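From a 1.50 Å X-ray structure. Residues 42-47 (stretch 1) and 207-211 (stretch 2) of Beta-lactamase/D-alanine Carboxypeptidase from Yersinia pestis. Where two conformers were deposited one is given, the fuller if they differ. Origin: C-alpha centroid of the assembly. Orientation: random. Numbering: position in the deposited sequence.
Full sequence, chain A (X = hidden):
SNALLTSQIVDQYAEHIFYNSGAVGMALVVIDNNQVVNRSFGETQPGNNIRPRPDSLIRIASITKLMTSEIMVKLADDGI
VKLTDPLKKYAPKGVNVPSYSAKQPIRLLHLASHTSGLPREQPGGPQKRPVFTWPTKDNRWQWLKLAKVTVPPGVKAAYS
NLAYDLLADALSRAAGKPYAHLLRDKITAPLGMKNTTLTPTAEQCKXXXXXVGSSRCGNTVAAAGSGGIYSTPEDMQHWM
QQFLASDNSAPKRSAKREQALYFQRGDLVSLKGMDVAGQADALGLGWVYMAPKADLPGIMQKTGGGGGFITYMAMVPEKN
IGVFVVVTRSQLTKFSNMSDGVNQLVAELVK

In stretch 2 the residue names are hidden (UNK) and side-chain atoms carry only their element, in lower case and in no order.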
ATOM      1  N   GLY A  42       2.023 -11.510  20.423  1.00 10.15           N
ATOM      2  CA  GLY A  42       2.370 -12.761  19.787  1.00 11.98           C
ATOM      3  C   GLY A  42       3.857 -12.935  19.578  1.00 12.81           C
ATOM      4  O   GLY A  42       4.666 -12.509  20.402  1.00 12.40           O
ATOM      5  N   GLU A  43       4.207 -13.559  18.454  1.00 12.28           N
ATOM      6  CA  GLU A  43       5.565 -14.040  18.235  1.00 11.54           C
ATOM      7  C   GLU A  43       6.042 -13.662  16.854  1.00 12.27           C
ATOM      8  O   GLU A  43       5.242 -13.590  15.920  1.00 11.76           O
ATOM      9  CB  GLU A  43       5.578 -15.564  18.323  1.00 14.56           C
ATOM     10  CG  GLU A  43       4.919 -16.148  19.528  1.00 17.53           C
ATOM     11  CD  GLU A  43       4.870 -17.654  19.419  1.00 19.04           C
ATOM     12  OE1 GLU A  43       4.039 -18.197  18.649  1.00 19.47           O
ATOM     13  OE2 GLU A  43       5.686 -18.290  20.094  1.00 19.34           O
ATOM     14  N   THR A  44       7.346 -13.460  16.717  1.00 11.91           N
ATOM     15  CA  THR A  44       7.936 -13.147  15.414  1.00 12.47           C
ATOM     16  C   THR A  44       8.155 -14.385  14.538  1.00 12.95           C
ATOM     17  O   THR A  44       8.472 -14.259  13.371  1.00 12.94           O
ATOM     18  CB  THR A  44       9.264 -12.388  15.554  1.00 12.72           C
ATOM     19  OG1 THR A  44      10.179 -13.188  16.309  1.00 14.43           O
ATOM     20  CG2 THR A  44       9.065 -11.038  16.254  1.00 13.18           C
ATOM     21  N   GLN A  45       8.029 -15.575  15.123  0.53 13.05           N
ATOM     22  CA  GLN A  45       8.012 -16.834  14.376  0.53 15.15           C
ATOM     23  C   GLN A  45       7.197 -17.817  15.209  0.53 15.74           C
ATOM     24  O   GLN A  45       7.276 -17.783  16.435  0.53 16.23           O
ATOM     25  CB  GLN A  45       9.431 -17.377  14.158  0.53 15.91           C
ATOM     26  CG  GLN A  45      10.410 -16.381  13.543  0.53 16.83           C
ATOM     27  CD  GLN A  45      11.760 -16.995  13.182  0.53 19.06           C
ATOM     28  OE1 GLN A  45      11.884 -18.214  13.033  0.53 21.23           O
ATOM     29  NE2 GLN A  45      12.776 -16.146  13.032  0.53 17.85           N
ATOM     30  N   PRO A  46       6.400 -18.688  14.562  1.00 16.29           N
ATOM     31  CA  PRO A  46       5.580 -19.612  15.360  1.00 18.14           C
ATOM     32  C   PRO A  46       6.419 -20.367  16.389  1.00 19.47           C
ATOM     33  O   PRO A  46       7.422 -20.984  16.028  1.00 20.08           O
ATOM     34  CB  PRO A  46       5.001 -20.558  14.304  1.00 19.45           C
ATOM     35  CG  PRO A  46       4.904 -19.673  13.085  1.00 19.10           C
ATOM     36  CD  PRO A  46       6.166 -18.861  13.117  1.00 17.86           C
ATOM     37  N   GLY A  47       6.035 -20.266  17.659  1.00 20.23           N
ATOM     38  CA  GLY A  47       6.690 -20.999  18.726  1.00 20.30           C
ATOM     39  C   GLY A  47       7.918 -20.345  19.340  1.00 20.70           C
ATOM     40  O   GLY A  47       8.458 -20.882  20.305  1.00 23.09           O
ATOM     41  N   UNK A 207      15.450 -10.186  10.913  1.00 14.64           N
ATOM     42  CA  UNK A 207      14.380  -9.563  11.696  1.00 13.61           C
ATOM     43  C   UNK A 207      13.003  -9.713  11.062  1.00 12.48           C
ATOM     44  O   UNK A 207      12.008  -9.270  11.638  1.00 13.17           O
ATOM     45  n   UNK A 207      16.939  -5.683  12.067  1.00 16.81           N
ATOM     46  c   UNK A 207      16.556  -4.621  11.365  1.00 17.02           C
ATOM     47  c   UNK A 207      15.920  -7.847  12.814  1.00 14.89           C
ATOM     48  c   UNK A 207      16.132  -6.354  13.091  1.00 15.97           C
ATOM     49  n   UNK A 207      17.398  -4.075  10.492  1.00 16.59           N
ATOM     50  c   UNK A 207      14.682  -8.075  11.948  1.00 14.17           C
ATOM     51  n   UNK A 207      15.351  -4.090  11.536  1.00 17.83           N
ATOM     52  N   UNK A 208      12.932 -10.349   9.895  1.00 11.02           N
ATOM     53  CA  UNK A 208      11.643 -10.507   9.201  1.00 10.84           C
ATOM     54  C   UNK A 208      10.764 -11.493   9.974  1.00 10.67           C
ATOM     55  O   UNK A 208      11.201 -12.614  10.318  1.00 13.27           O
ATOM     56  c   UNK A 208      10.841 -11.811   5.598  1.00 11.61           C
ATOM     57  c   UNK A 208      10.574 -11.074   6.904  1.00 10.67           C
ATOM     58  c   UNK A 208       9.979  -9.683   6.641  1.00 12.08           C
ATOM     59  c   UNK A 208      11.846 -10.983   7.758  1.00 10.83           C
ATOM     60  N   UNK A 209       9.556 -11.048  10.312  1.00 10.74           N
ATOM     61  CA  UNK A 209       8.595 -11.893  11.012  1.00 11.57           C
ATOM     62  C   UNK A 209       8.138 -13.001  10.067  1.00 10.36           C
ATOM     63  O   UNK A 209       8.206 -12.848   8.841  1.00 10.65           O
ATOM     64  c   UNK A 209       7.783  -9.914  12.436  1.00 12.14           C
ATOM     65  c   UNK A 209       7.398 -11.060  11.481  1.00 12.88           C
ATOM     66  c   UNK A 209       5.006 -10.195  13.534  1.00 11.92           C
ATOM     67 se   UNK A 209       6.230  -8.828  12.853  0.75 13.96          SE
ATOM     68  N   UNK A 210       7.666 -14.104  10.646  1.00 11.47           N
ATOM     69  CA  UNK A 210       7.312 -15.299   9.907  1.00 12.55           C
ATOM     70  C   UNK A 210       5.931 -15.793  10.331  1.00 12.88           C
ATOM     71  O   UNK A 210       5.642 -15.917  11.522  1.00 12.92           O
ATOM     72  c   UNK A 210       7.854 -17.734   9.569  1.00 15.39           C
ATOM     73  c   UNK A 210      10.860 -16.956   9.926  1.00 15.09           C
ATOM     74  c   UNK A 210       8.340 -16.420  10.150  1.00 14.39           C
ATOM     75  c   UNK A 210       9.700 -16.025   9.545  1.00 15.08           C
ATOM     76  N   UNK A 211       5.081 -16.067   9.351  1.00 13.45           N
ATOM     77  CA  UNK A 211       3.809 -16.722   9.609  1.00 13.61           C
ATOM     78  C   UNK A 211       3.560 -17.788   8.559  1.00 13.97           C
ATOM     79  O   UNK A 211       4.479 -18.182   7.835  1.00 15.17           O
TER
HETATM   80  O   HOH W   1       5.337 -13.653  13.149  1.00 12.13           O
HETATM   81  O   HOH W   2      13.022 -12.822  13.233  1.00 39.44           O

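Position 207 carries seven side-chain atoms, four carbons and three nitrogens. Three carbons run out in a chain to a nitrogen, and that nitrogen joins a carbon holding two more nitrogens. None of these atoms touches stretch 1. The end is a guanidinium group, so the residue is Arg207. Its CA-to-CB bond points away from stretch 1. All three of its side-chain nitrogens are hydrogen-bonded elsewhere in the structure.

Position 208 has four side-chain carbons. The chain forks at the second carbon, into two arms of one carbon each. It touches nothing on stretch 1. That pattern is leucine, Leu208. The CA-to-CB bond again points away. The backbone does more: Leu208 O receives a weak hydrogen bond from water 2 (3.4 Å to the water O). The same water accepts a weak one from Gln45 NE2 (3.3 Å to the water O).

Position 209 has an unbranched side chain of two carbons, a selenium and a final carbon. It touches the Thr44 methyl and Glu43 O. The selenium identifies selenomethionine, named here Met209. The side chain is extended at chi2 (t), then turns at chi3 (p). Its CG lies 4.2 Å from Thr44 CG2, and its CE lies 4.2 Å from Glu43 O. The backbone comes closer. Met209 CA is 3.3 Å from Thr44 O, in a CA-H...O contact.

Position 210 has four side-chain carbons and forks at the first. One arm is a single carbon and the other is two carbons long. The long arm meets Gln45 and the short arm Pro46. This is isoleucine, Ile210. Its CA-to-CB bond points toward stretch 1. CD1 lies 3.4 Å from Gln45 CD. CG2 lies 4.1 Å from Pro46 CD, an apolar contact.

Position 211 has no side-chain atoms. It is Gly211, and it makes no direct contact with stretch 1.

The contact joins two loop segments far apart in sequence. Its centre is the carbonyl of Thr44. Ile210 N donates a hydrogen bond to Thr44 O at 2.8 Å, with an angle of 145° at the hydrogen. The CA-H of Met209 approaches the same oxygen. Water 1 adds a bridge between the backbones: it donates to Glu43 O and to Ile210 O, each 2.8 Å from the water O. Ile210 has the most surface covered by the other stretch, and its two arms pack on Gln45 and Pro46. Within stretch 1, Gly47 N donates to Glu43 OE1 at 3.0 Å, which ties the two ends of the Glu43 to Gly47 segment together.

Stretch 2, residues 207-211: RLMIG
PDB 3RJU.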